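Local coordinates for protein CofB (Escherichia coli, PDB 5AX6) that serves as the trimeric minor pilin of the CFA/III type IVb pilus of enterotoxigenic bacteria and probably helps to initiate pilus assembly, at residues A[354-359]-A[471-476]; A[421-426]-A[477-482]; A[408-413]-A[459-464]; A[381-386]-A[399-404]; A[330-335]-A[342-347]. All blocks are in the same frame, centred on the assembly; numbering follows the deposited sequence.

Contact 1 (A[354-359]-A[471-476])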
# COMPACT_ATOMS: atom_id res chain seq x y z
N PHE A 354 36.43 -12.14 30.16
CA PHE A 354 37.80 -12.08 29.68
C PHE A 354 38.40 -13.48 29.87
O PHE A 354 37.79 -14.33 30.53
CB PHE A 354 38.58 -10.99 30.42
CG PHE A 354 37.98 -9.61 30.24
CD1 PHE A 354 38.30 -8.84 29.12
CD2 PHE A 354 37.09 -9.10 31.17
CE1 PHE A 354 37.74 -7.59 28.95
CE2 PHE A 354 36.53 -7.84 31.00
CZ PHE A 354 36.86 -7.08 29.89
N SER A 355 39.56 -13.75 29.27
CA SER A 355 39.95 -15.15 29.17
C SER A 355 41.35 -15.51 29.69
O SER A 355 41.83 -16.60 29.40
CB SER A 355 39.82 -15.62 27.71
OG SER A 355 40.62 -14.86 26.83
N ASN A 356 41.98 -14.64 30.47
CA ASN A 356 43.24 -15.04 31.13
C ASN A 356 42.95 -15.93 32.33
O ASN A 356 42.11 -15.60 33.17
CB ASN A 356 44.05 -13.81 31.56
CG ASN A 356 44.78 -13.17 30.40
OD1 ASN A 356 45.01 -13.81 29.37
ND2 ASN A 356 45.14 -11.90 30.54
N SER A 357 43.66 -17.05 32.41
CA SER A 357 43.36 -18.10 33.38
C SER A 357 44.51 -18.44 34.34
O SER A 357 44.29 -18.71 35.52
CB SER A 357 42.94 -19.36 32.63
OG SER A 357 42.51 -20.36 33.53
N ASN A 358 45.74 -18.46 33.82
CA ASN A 358 46.87 -18.81 34.67
C ASN A 358 47.65 -17.58 35.09
O ASN A 358 47.57 -16.53 34.44
CB ASN A 358 47.79 -19.81 33.96
CG ASN A 358 48.15 -19.38 32.56
OD1 ASN A 358 48.74 -18.31 32.35
ND2 ASN A 358 47.82 -20.21 31.58
N ALA A 359 48.41 -17.72 36.18
CA ALA A 359 49.11 -16.61 36.82
C ALA A 359 49.99 -15.81 35.87
O ALA A 359 50.05 -14.59 35.96
CB ALA A 359 49.94 -17.13 37.98
N VAL A 471 47.60 -6.74 40.57
CA VAL A 471 46.84 -6.16 39.47
C VAL A 471 46.69 -7.24 38.42
O VAL A 471 47.68 -7.81 37.97
CB VAL A 471 47.53 -4.92 38.87
CG1 VAL A 471 46.75 -4.43 37.64
CG2 VAL A 471 47.65 -3.81 39.91
N TYR A 472 45.45 -7.54 38.04
CA TYR A 472 45.19 -8.60 37.08
C TYR A 472 44.81 -8.00 35.72
O TYR A 472 44.13 -6.96 35.66
CB TYR A 472 44.05 -9.51 37.56
CG TYR A 472 44.28 -10.25 38.86
CD1 TYR A 472 45.48 -10.90 39.14
CD2 TYR A 472 43.26 -10.32 39.81
CE1 TYR A 472 45.67 -11.58 40.34
CE2 TYR A 472 43.43 -10.99 41.00
CZ TYR A 472 44.64 -11.62 41.27
OH TYR A 472 44.78 -12.29 42.46
N LEU A 473 45.23 -8.67 34.65
CA LEU A 473 44.88 -8.30 33.28
C LEU A 473 43.86 -9.25 32.66
O LEU A 473 44.06 -10.46 32.65
CB LEU A 473 46.14 -8.28 32.40
CG LEU A 473 45.89 -8.02 30.91
CD1 LEU A 473 45.42 -6.59 30.69
CD2 LEU A 473 47.15 -8.31 30.08
N ASN A 474 42.77 -8.70 32.14
CA ASN A 474 41.76 -9.49 31.41
C ASN A 474 41.43 -10.85 32.03
O ASN A 474 41.60 -11.88 31.37
CB ASN A 474 42.22 -9.71 29.97
CG ASN A 474 42.48 -8.41 29.24
OD1 ASN A 474 41.85 -7.38 29.52
ND2 ASN A 474 43.42 -8.44 28.30
N PRO A 475 40.96 -10.86 33.28
CA PRO A 475 40.76 -12.10 34.04
C PRO A 475 39.45 -12.84 33.74
O PRO A 475 38.41 -12.22 33.51
CB PRO A 475 40.77 -11.62 35.49
CG PRO A 475 40.35 -10.21 35.44
CD PRO A 475 40.67 -9.65 34.08
N LYS A 476 39.50 -14.17 33.75
CA LYS A 476 38.32 -15.00 33.52
C LYS A 476 37.29 -14.86 34.63
O LYS A 476 36.15 -15.31 34.49
CB LYS A 476 38.70 -16.48 33.40
CG LYS A 476 39.40 -17.01 34.65
CD LYS A 476 39.58 -18.51 34.61
CE LYS A 476 40.27 -19.00 35.88
NZ LYS A 476 40.66 -20.43 35.81
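Asn356 gives up the most surface here, and it is held to the end of strand 468-473 and the loop that follows it by both its backbone and its amide. Its N donates to Asn474 O at 2.9 Å and its O accepts from Lys476 N at 3.0 Å, a single beta bridge with Pro475. The side chain adds a third bond: ND2 reaches Leu473 O at 2.8 Å, with the acceptor close to the Asn356 amide plane but the donor 54° above the carbonyl plane of Leu473.

Phe354 contributes mainly through its CB, which sits 3.3 Å from Asn474 C, while the ring leads away toward Ala457 of strand 452-463. The carbonyl of Phe354 takes a CA-H...O contact from Lys476 CA at 3.1 Å.

Lys476 starts with CG between its backbone N and carbonyl carbon (chi1 59°), then runs extended beyond CG alongside Ser357, where NZ donates to Ser357 OG at 2.9 Å. The same ammonium also bonds Tyr419 O.

Backbone and side-chain bonds thus share the work of fixing the loop after strand 341-353 against the end of strand 468-473. The two oxygens that grip the lysine NZ, Ser357 OG and Tyr419 O, probably help to stabilise its charge.

Contact 2 (A[421-426]-A[477-482])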
# COMPACT_ATOMS: atom_id res chain seq x y z
N ALA A 421 38.07 -19.33 40.11
CA ALA A 421 36.88 -18.57 39.69
C ALA A 421 36.87 -18.41 38.17
O ALA A 421 37.89 -18.13 37.55
CB ALA A 421 36.85 -17.22 40.39
N ASP A 422 35.70 -18.60 37.56
CA ASP A 422 35.59 -18.62 36.11
C ASP A 422 34.17 -18.22 35.71
O ASP A 422 33.20 -18.91 36.04
CB ASP A 422 35.94 -20.02 35.58
CG ASP A 422 36.05 -20.08 34.07
OD1 ASP A 422 35.44 -19.25 33.37
OD2 ASP A 422 36.77 -20.98 33.57
N PHE A 423 34.04 -17.10 35.00
CA PHE A 423 32.70 -16.62 34.64
C PHE A 423 32.45 -16.75 33.14
O PHE A 423 31.59 -16.06 32.58
CB PHE A 423 32.53 -15.16 35.10
CG PHE A 423 32.61 -14.99 36.60
CD1 PHE A 423 32.15 -15.98 37.46
CD2 PHE A 423 33.13 -13.83 37.15
CE1 PHE A 423 32.22 -15.83 38.83
CE2 PHE A 423 33.20 -13.65 38.54
CZ PHE A 423 32.76 -14.66 39.38
N SER A 424 33.16 -17.67 32.49
CA SER A 424 33.03 -17.79 31.05
C SER A 424 31.63 -18.26 30.62
O SER A 424 31.21 -17.98 29.50
CB SER A 424 34.11 -18.75 30.50
OG SER A 424 33.91 -20.07 30.97
N SER A 425 30.92 -18.95 31.51
CA SER A 425 29.56 -19.41 31.22
C SER A 425 28.58 -18.91 32.27
O SER A 425 28.65 -19.30 33.43
CB SER A 425 29.49 -20.93 31.14
OG SER A 425 30.37 -21.41 30.14
N LEU A 426 27.67 -18.05 31.84
CA LEU A 426 26.73 -17.40 32.75
C LEU A 426 25.92 -18.40 33.59
O LEU A 426 25.59 -18.13 34.74
CB LEU A 426 25.79 -16.50 31.94
CG LEU A 426 24.66 -15.78 32.68
CD1 LEU A 426 25.22 -14.88 33.80
CD2 LEU A 426 23.81 -15.00 31.67
N PHE A 477 37.69 -14.25 35.75
CA PHE A 477 36.74 -14.02 36.83
C PHE A 477 36.23 -12.58 36.84
O PHE A 477 35.87 -12.02 37.89
CB PHE A 477 37.35 -14.39 38.20
CG PHE A 477 38.79 -14.00 38.37
CD1 PHE A 477 39.13 -12.72 38.81
CD2 PHE A 477 39.82 -14.92 38.15
CE1 PHE A 477 40.47 -12.36 39.00
CE2 PHE A 477 41.16 -14.56 38.33
CZ PHE A 477 41.48 -13.29 38.76
N LEU A 478 36.18 -11.99 35.64
CA LEU A 478 35.48 -10.74 35.38
C LEU A 478 34.69 -10.96 34.11
O LEU A 478 35.26 -11.35 33.09
CB LEU A 478 36.45 -9.56 35.22
CG LEU A 478 35.81 -8.24 34.77
CD1 LEU A 478 34.81 -7.75 35.81
CD2 LEU A 478 36.87 -7.14 34.49
N SER A 479 33.38 -10.74 34.16
CA SER A 479 32.58 -10.89 32.95
C SER A 479 31.74 -9.65 32.74
O SER A 479 31.46 -8.92 33.68
CB SER A 479 31.71 -12.14 33.01
OG SER A 479 30.73 -12.04 34.04
N VAL A 480 31.32 -9.44 31.49
CA VAL A 480 30.59 -8.23 31.16
C VAL A 480 29.43 -8.55 30.23
O VAL A 480 29.49 -9.52 29.48
CB VAL A 480 31.50 -7.19 30.46
CG1 VAL A 480 32.49 -6.58 31.45
CG2 VAL A 480 32.20 -7.82 29.23
N ASN A 481 28.40 -7.71 30.30
CA ASN A 481 27.40 -7.64 29.25
C ASN A 481 27.77 -6.51 28.31
O ASN A 481 27.86 -5.35 28.74
CB ASN A 481 26.00 -7.42 29.85
CG ASN A 481 25.55 -8.62 30.68
OD1 ASN A 481 25.25 -8.50 31.87
ND2 ASN A 481 25.53 -9.77 30.05
N ILE A 482 27.98 -6.86 27.04
CA ILE A 482 28.43 -5.94 26.01
C ILE A 482 27.22 -5.52 25.21
O ILE A 482 26.47 -6.38 24.76
CB ILE A 482 29.48 -6.60 25.09
CG1 ILE A 482 30.76 -6.86 25.89
CG2 ILE A 482 29.75 -5.76 23.85
CD1 ILE A 482 31.67 -7.89 25.25
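Phe423 brings CD2 and CE2 of its ring against the Phe477 carbonyl, and most of this contact is such hydrocarbon against main chain. Ring atom CE2 comes within 3.2 Å of Phe477 O, and CD2 lies 3.4 Å from Phe477 C. The torsion chi1 of -63° sets Phe423 CG anti to its own carbonyl carbon; from there the ring also presents its edge to Ser479 N. A carbon-to-hydroxyl contact follows, Phe423 CB resting 3.8 Å from Ser479 OG, a hydroxyl hydrogen-bonded with Tyr351 OH.

Apolar contact is narrower. Ala421 CB meets Phe477 CB at 3.6 Å, and Phe423 CE2 lies 4.2 Å from that same Phe477 CB.

No hydrogen bond joins the two segments. Ala421 O lies in the plane of the Phe477 ring at its edge, with CD2 of Phe477 at 3.8 Å, and this buried carbonyl has no hydrogen-bonding partner in the model. Polar order within the loop comes from Asp422, whose OD1 accepts from Ser424 N at 2.9 Å and also from Ser424 OG.

Phe477 stacks edge-to-face with Tyr472, and Phe423 packs on Val409 and on Ala443 of a neighbouring subunit. The arrangement is that of an aromatic loop residue covering the start of an inner strand of an antiparallel sheet, 478-487, with an Asx turn at Asp422 shaping the covering loop.

Contact 3 (A[408-413]-A[459-464])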
# COMPACT_ATOMS: atom_id res chain seq x y z
N ILE A 408 32.02 -10.31 39.12
CA ILE A 408 33.39 -9.90 39.41
C ILE A 408 33.77 -10.37 40.80
O ILE A 408 33.07 -10.08 41.77
CB ILE A 408 33.56 -8.35 39.31
CG1 ILE A 408 35.00 -7.94 39.64
CG2 ILE A 408 32.58 -7.62 40.24
CD1 ILE A 408 35.25 -6.42 39.52
N VAL A 409 34.85 -11.13 40.91
CA VAL A 409 35.35 -11.52 42.22
C VAL A 409 36.87 -11.36 42.32
O VAL A 409 37.59 -11.45 41.32
CB VAL A 409 34.98 -12.99 42.59
CG1 VAL A 409 33.46 -13.14 42.76
CG2 VAL A 409 35.51 -13.97 41.54
N ALA A 410 37.32 -11.07 43.53
CA ALA A 410 38.73 -10.87 43.82
C ALA A 410 39.42 -12.22 44.04
O ALA A 410 39.83 -12.54 45.15
CB ALA A 410 38.90 -9.98 45.03
N ASP A 411 39.52 -13.01 42.98
CA ASP A 411 40.12 -14.33 43.09
C ASP A 411 41.62 -14.23 43.42
O ASP A 411 42.27 -13.25 43.07
CB ASP A 411 39.90 -15.13 41.81
CG ASP A 411 40.01 -16.64 42.02
OD1 ASP A 411 40.00 -17.09 43.19
OD2 ASP A 411 40.08 -17.37 41.01
N THR A 412 42.14 -15.23 44.11
CA THR A 412 43.57 -15.30 44.41
C THR A 412 44.06 -16.72 44.18
O THR A 412 43.25 -17.63 44.00
CB THR A 412 43.87 -14.87 45.86
OG1 THR A 412 43.13 -15.69 46.77
CG2 THR A 412 43.49 -13.40 46.07
N LYS A 413 45.38 -16.93 44.17
CA LYS A 413 45.93 -18.26 43.94
C LYS A 413 45.49 -19.25 45.01
O LYS A 413 45.44 -18.90 46.19
CB LYS A 413 47.46 -18.20 43.89
CG LYS A 413 48.03 -17.45 42.71
CD LYS A 413 49.55 -17.31 42.85
CE LYS A 413 50.18 -16.75 41.58
NZ LYS A 413 51.53 -17.36 41.32
N MET A 459 42.13 -5.41 37.01
CA MET A 459 41.48 -5.53 38.31
C MET A 459 42.52 -5.45 39.41
O MET A 459 43.57 -6.08 39.31
CB MET A 459 40.72 -6.87 38.42
CG MET A 459 40.02 -7.08 39.77
SD MET A 459 39.35 -8.75 39.98
CE MET A 459 38.67 -8.99 38.34
N GLY A 460 42.22 -4.68 40.45
CA GLY A 460 43.06 -4.63 41.63
C GLY A 460 42.52 -5.54 42.72
O GLY A 460 41.33 -5.49 43.03
N VAL A 461 43.39 -6.37 43.29
CA VAL A 461 43.00 -7.31 44.33
C VAL A 461 44.05 -7.35 45.44
O VAL A 461 45.25 -7.39 45.16
CB VAL A 461 42.79 -8.73 43.75
CG1 VAL A 461 42.66 -9.77 44.87
CG2 VAL A 461 41.56 -8.76 42.82
N PHE A 462 43.61 -7.31 46.69
CA PHE A 462 44.51 -7.52 47.81
C PHE A 462 44.33 -8.91 48.37
O PHE A 462 43.21 -9.30 48.70
CB PHE A 462 44.30 -6.48 48.92
CG PHE A 462 45.18 -6.70 50.12
CD1 PHE A 462 46.53 -6.39 50.07
CD2 PHE A 462 44.66 -7.24 51.29
CE1 PHE A 462 47.34 -6.60 51.18
CE2 PHE A 462 45.47 -7.45 52.40
CZ PHE A 462 46.81 -7.13 52.34
N ASP A 463 45.42 -9.66 48.48
CA ASP A 463 45.38 -11.00 49.05
C ASP A 463 45.74 -10.93 50.53
O ASP A 463 46.89 -10.74 50.88
CB ASP A 463 46.35 -11.93 48.30
CG ASP A 463 46.21 -13.39 48.72
OD1 ASP A 463 45.66 -13.68 49.80
OD2 ASP A 463 46.67 -14.27 47.94
N PRO A 464 44.73 -11.09 51.41
CA PRO A 464 44.96 -10.95 52.86
C PRO A 464 45.77 -12.11 53.45
O PRO A 464 46.43 -11.93 54.47
CB PRO A 464 43.54 -10.91 53.44
CG PRO A 464 42.70 -11.61 52.42
CD PRO A 464 43.32 -11.34 51.08
O HOH W 1 43.39 -15.27 49.54
O HOH W 2 46.75 -16.77 48.51
O HOH W 3 47.16 -15.09 45.08
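Met459, Val461 and Asp463, alternate residues on one side of their strand, meet the end of strand 398-409 and the turn that follows it. The apolar part comes first. Ala410 CB lies against both methyls of Val461, 3.7 Å from CG2, and Val461 CG1 also reaches Thr412 CG2. Met459 bends at chi3 (-42°), which carries CE to within 4.0 Å of Ile408 CG1; the two chains pass alongside one another, pointing opposite ways. Met459 SD lies 3.5 Å from Val409 O.

The polar part is carried by water. Thr412 CB sits 3.5 Å from Asp463 OD2, but the hydroxyl and carboxylate are joined through a water that donates to Thr412 OG1 and to Asp463 OD1, each at 2.8 Å. A second water accepts from Lys413 N at 2.7 Å and donates to Asp463 OD2. Thr412 OG1 also bonds Gln435 O, so the hydroxyl is gripped by a backbone carbonyl as well as by the water.

Ala410 centres an inverse gamma turn where strand 398-409 gives out. Tyr472 of strand 468-473 packs on Val461, and Leu439 and Leu478 close around Ile408 and Met459. Ile408 and Val409 pair antiparallel with a strand of a neighbouring subunit, which carries the sheet across the interface.

Contact 4 (A[381-386]-A[399-404])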
# COMPACT_ATOMS: atom_id res chain seq x y z
N ILE A 381 38.86 -9.22 24.96
CA ILE A 381 37.68 -9.53 24.17
C ILE A 381 37.76 -8.73 22.87
O ILE A 381 37.90 -7.51 22.88
CB ILE A 381 36.36 -9.20 24.94
CG1 ILE A 381 36.27 -10.04 26.22
CG2 ILE A 381 35.14 -9.43 24.03
CD1 ILE A 381 35.12 -9.64 27.17
N GLU A 382 37.73 -9.43 21.74
CA GLU A 382 37.83 -8.73 20.48
C GLU A 382 36.64 -9.07 19.59
O GLU A 382 36.24 -10.22 19.51
CB GLU A 382 39.15 -9.07 19.76
CG GLU A 382 39.32 -8.32 18.45
CD GLU A 382 40.73 -8.41 17.87
OE1 GLU A 382 41.68 -8.73 18.62
OE2 GLU A 382 40.88 -8.15 16.65
N LEU A 383 36.09 -8.06 18.94
CA LEU A 383 34.90 -8.23 18.11
C LEU A 383 35.08 -7.44 16.83
O LEU A 383 35.77 -6.43 16.82
CB LEU A 383 33.64 -7.76 18.85
CG LEU A 383 33.25 -8.44 20.16
CD1 LEU A 383 32.10 -7.68 20.84
CD2 LEU A 383 32.85 -9.89 19.90
N ASN A 384 34.45 -7.89 15.74
CA ASN A 384 34.41 -7.11 14.52
C ASN A 384 33.49 -5.91 14.67
O ASN A 384 32.42 -6.03 15.25
CB ASN A 384 33.93 -7.97 13.35
CG ASN A 384 34.93 -9.06 13.00
OD1 ASN A 384 36.12 -8.80 12.90
ND2 ASN A 384 34.44 -10.27 12.81
N VAL A 385 33.92 -4.75 14.17
CA VAL A 385 33.10 -3.56 14.23
C VAL A 385 31.92 -3.73 13.27
O VAL A 385 32.09 -4.20 12.14
CB VAL A 385 33.90 -2.28 13.88
CG1 VAL A 385 32.98 -1.06 13.85
CG2 VAL A 385 35.01 -2.06 14.91
N GLN A 386 30.73 -3.39 13.74
CA GLN A 386 29.52 -3.60 12.96
C GLN A 386 29.40 -2.58 11.85
O GLN A 386 29.98 -1.49 11.94
CB GLN A 386 28.28 -3.55 13.85
CG GLN A 386 28.07 -2.20 14.54
CD GLN A 386 28.79 -2.10 15.90
OE1 GLN A 386 29.89 -2.63 16.08
NE2 GLN A 386 28.17 -1.41 16.85
N PRO A 399 29.35 3.28 14.79
CA PRO A 399 29.27 2.07 15.61
C PRO A 399 29.59 2.38 17.07
O PRO A 399 30.48 3.19 17.34
CB PRO A 399 30.32 1.14 15.00
CG PRO A 399 31.22 2.03 14.21
CD PRO A 399 30.40 3.20 13.76
N ARG A 400 28.86 1.75 17.98
CA ARG A 400 29.01 2.02 19.40
C ARG A 400 29.15 0.71 20.15
O ARG A 400 28.62 -0.31 19.72
CB ARG A 400 27.79 2.80 19.93
CG ARG A 400 27.57 4.19 19.29
CD ARG A 400 28.66 5.18 19.68
NE ARG A 400 28.84 5.16 21.13
CZ ARG A 400 28.09 5.83 21.99
NH1 ARG A 400 27.12 6.63 21.56
NH2 ARG A 400 28.32 5.71 23.29
N LEU A 401 29.85 0.75 21.27
CA LEU A 401 29.95 -0.43 22.12
C LEU A 401 30.15 0.02 23.55
O LEU A 401 30.92 0.94 23.82
CB LEU A 401 31.10 -1.35 21.66
CG LEU A 401 31.27 -2.68 22.40
CD1 LEU A 401 31.90 -3.75 21.51
CD2 LEU A 401 32.09 -2.53 23.69
N SER A 402 29.42 -0.60 24.47
CA SER A 402 29.63 -0.39 25.90
C SER A 402 29.73 -1.73 26.60
O SER A 402 29.34 -2.76 26.04
CB SER A 402 28.49 0.43 26.52
OG SER A 402 28.78 1.81 26.43
N ALA A 403 30.28 -1.73 27.81
CA ALA A 403 30.41 -2.95 28.60
C ALA A 403 29.99 -2.65 30.05
O ALA A 403 30.45 -1.67 30.63
CB ALA A 403 31.85 -3.48 28.56
N SER A 404 29.09 -3.46 30.60
CA SER A 404 28.65 -3.32 31.99
C SER A 404 29.06 -4.57 32.76
O SER A 404 29.06 -5.66 32.20
CB SER A 404 27.14 -3.12 32.08
OG SER A 404 26.71 -2.02 31.30
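Val385 and Gln386 meet Pro399 where two antiparallel sheets of the C-terminal domain face each other: strand 381-384 belongs to the one containing strand 452-463, and strand 398-409 is outermost, within this chain, in the other. The two segments touch mainly through side chains.

Gln386 does most of the work. Its CG is tucked in over its own backbone (chi1 62°), and a bend at chi2 (-89°) folds CD back over the proline, 3.7 Å from Pro399 CB. The two side chains cross at a slant, and Gln386 OE1 is held by Trp453 NE1 of strand 452-463.

Val385 adds its CG1 methyl, which touches Pro399 CG at 3.6 Å and Pro399 CB at the same distance. Further along the two strands, Leu383 and Leu401 cross at about a right angle and meet methyl to methyl, CD1 to CD1 at 4.0 Å. Leu401 also packs on Trp453 and on Ile482 of strand 478-487, while Leu383 lies against Met335 of a neighbouring subunit.

The sole hydrogen bond across the pair runs from Gln386 NE2 to the backbone carbonyl Arg400 O and is 3.1 Å long. Together with the bond from OE1 to Trp453 it occupies both ends of the glutamine amide and fixes its rotation, and Arg400 O lies only 5° from the plane of that amide.

Contact 5 (A[330-335]-A[342-347])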
# COMPACT_ATOMS: atom_id res chain seq x y z
N VAL A 330 15.71 5.12 15.34
CA VAL A 330 14.83 5.91 16.20
C VAL A 330 15.43 7.29 16.40
O VAL A 330 16.61 7.40 16.71
CB VAL A 330 14.62 5.25 17.57
CG1 VAL A 330 13.57 6.03 18.38
CG2 VAL A 330 14.18 3.81 17.40
N GLU A 331 14.60 8.32 16.24
CA GLU A 331 15.05 9.70 16.42
C GLU A 331 14.50 10.30 17.71
O GLU A 331 13.33 10.10 18.03
CB GLU A 331 14.62 10.56 15.23
CG GLU A 331 15.10 12.01 15.31
CD GLU A 331 14.48 12.89 14.24
OE1 GLU A 331 13.30 13.27 14.40
OE2 GLU A 331 15.17 13.20 13.24
N GLU A 332 15.34 11.02 18.44
CA GLU A 332 14.87 11.72 19.64
C GLU A 332 15.76 12.92 19.91
O GLU A 332 16.91 12.95 19.47
CB GLU A 332 14.84 10.80 20.87
CG GLU A 332 16.24 10.51 21.42
CD GLU A 332 16.23 9.72 22.74
OE1 GLU A 332 15.14 9.33 23.23
OE2 GLU A 332 17.34 9.51 23.29
N LYS A 333 15.24 13.88 20.66
CA LYS A 333 16.05 14.98 21.16
C LYS A 333 17.16 14.43 22.03
O LYS A 333 16.93 13.51 22.81
CB LYS A 333 15.20 15.97 21.98
CG LYS A 333 14.09 16.65 21.22
CD LYS A 333 13.38 17.69 22.10
CE LYS A 333 14.28 18.88 22.40
NZ LYS A 333 13.56 20.18 22.27
N SER A 334 18.35 15.00 21.89
CA SER A 334 19.43 14.71 22.83
C SER A 334 18.99 15.02 24.26
O SER A 334 18.42 16.08 24.52
CB SER A 334 20.67 15.52 22.48
OG SER A 334 21.68 15.32 23.45
N MET A 335 19.25 14.10 25.18
CA MET A 335 18.81 14.30 26.57
C MET A 335 19.79 15.20 27.34
O MET A 335 19.54 15.58 28.48
CB MET A 335 18.62 12.95 27.27
CG MET A 335 17.32 12.24 26.86
SD MET A 335 17.13 10.55 27.49
CE MET A 335 17.11 10.85 29.25
N GLU A 342 18.97 13.16 17.60
CA GLU A 342 19.95 12.09 17.46
C GLU A 342 19.26 10.84 16.94
O GLU A 342 18.08 10.64 17.19
CB GLU A 342 20.62 11.77 18.80
CG GLU A 342 21.24 12.98 19.50
CD GLU A 342 22.65 13.30 19.02
OE1 GLU A 342 23.05 12.81 17.94
OE2 GLU A 342 23.35 14.04 19.74
N LEU A 343 20.02 9.99 16.24
CA LEU A 343 19.48 8.73 15.75
C LEU A 343 20.17 7.54 16.42
O LEU A 343 21.36 7.59 16.71
CB LEU A 343 19.64 8.62 14.24
CG LEU A 343 19.03 9.76 13.42
CD1 LEU A 343 19.29 9.51 11.94
CD2 LEU A 343 17.55 9.90 13.69
N ARG A 344 19.42 6.48 16.67
CA ARG A 344 20.02 5.25 17.20
C ARG A 344 19.36 4.02 16.60
O ARG A 344 18.23 4.09 16.10
CB ARG A 344 19.89 5.19 18.72
CG ARG A 344 18.47 4.96 19.20
CD ARG A 344 18.35 5.31 20.67
NE ARG A 344 17.04 5.03 21.21
CZ ARG A 344 16.04 5.89 21.23
NH1 ARG A 344 16.19 7.10 20.69
NH2 ARG A 344 14.87 5.54 21.77
N THR A 345 20.05 2.89 16.67
CA THR A 345 19.51 1.62 16.20
C THR A 345 19.19 0.72 17.38
O THR A 345 19.50 1.04 18.52
CB THR A 345 20.49 0.87 15.27
OG1 THR A 345 21.69 0.60 16.00
CG2 THR A 345 20.85 1.71 14.05
N ILE A 346 18.59 -0.43 17.10
CA ILE A 346 18.29 -1.42 18.12
C ILE A 346 19.58 -2.13 18.54
O ILE A 346 20.32 -2.64 17.70
CB ILE A 346 17.28 -2.44 17.58
CG1 ILE A 346 15.95 -1.72 17.27
CG2 ILE A 346 17.10 -3.61 18.56
CD1 ILE A 346 15.01 -2.53 16.36
N PRO A 347 19.85 -2.17 19.85
CA PRO A 347 21.12 -2.76 20.30
C PRO A 347 21.13 -4.28 20.25
O PRO A 347 20.06 -4.91 20.16
CB PRO A 347 21.23 -2.28 21.74
CG PRO A 347 19.80 -2.18 22.19
CD PRO A 347 19.06 -1.65 20.98
O HOH W 4 18.22 8.52 19.35
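Val330 N donates to Arg344 O over 2.8 Å, and Arg344 N returns a bond to Val330 O, closing a hydrogen-bonded antiparallel pair. A second such pair follows at Glu332 and Glu342, where Glu342 N meets Glu332 O at 2.8 Å. Glu331 and Leu343 form the non-hydrogen-bonded pair between them.

On the side of the sheet carrying Val330, Glu332, Glu342 and Arg344, the arginine is the main body. Its chain, extended from CG to NE, brings the guanidinium over Val330, whose CB lies 3.9 Å from its plane, beneath the centre. Glu332 crosses it at about a right angle. The salt bridge from Glu332 OE1 to Arg344 NH1 is 3.5 Å long, and OE1 sits clearly to one side of the plane of the guanidinium, so charge attraction acts without an N-H aimed at it. Arg344 NH1 instead donates to a water at 2.8 Å, while NH2 bonds Ile346 O of a neighbouring subunit. Glu342, on this same side, turns its carboxylate to Thr488 and Lys340.

On the other side, Leu343 CD2 packs 3.4 Å from Glu331 CB.

The two strands make the hairpin 327-333 and 341-353. Strand 327-333 is an outermost strand of this sheet within the chain, and strand 341-353 is flanked next by 478-487, with Leu343 bonded to Thr488, just past it, and Thr345 to Cys486.

Contacts 1, 2 and 3 gather at one end of the C-terminal domain, with centres of 1 and 2, and of 1 and 3, about 11 Å apart. Lys476 O lies 2.8 Å from Phe423 N, and Tyr472 OH is 2.8 Å from Asp411 O, a probable hydrogen bond each, tying contact 1 to both others. Ala421 N similarly approaches Asp411 OD2 at 2.9 Å between contacts 2 and 3. Contact 4 sits about 16 Å from contact 2 between centres, on the strand it shares with contact 3, and Asn481 N meets Ser404 O. Contact 5 lies apart, its nearest atoms about 7 Å from contacts 2 and 4. All five contacts reach a neighbouring subunit of the trimer; contacts 2 to 5 all touch the third.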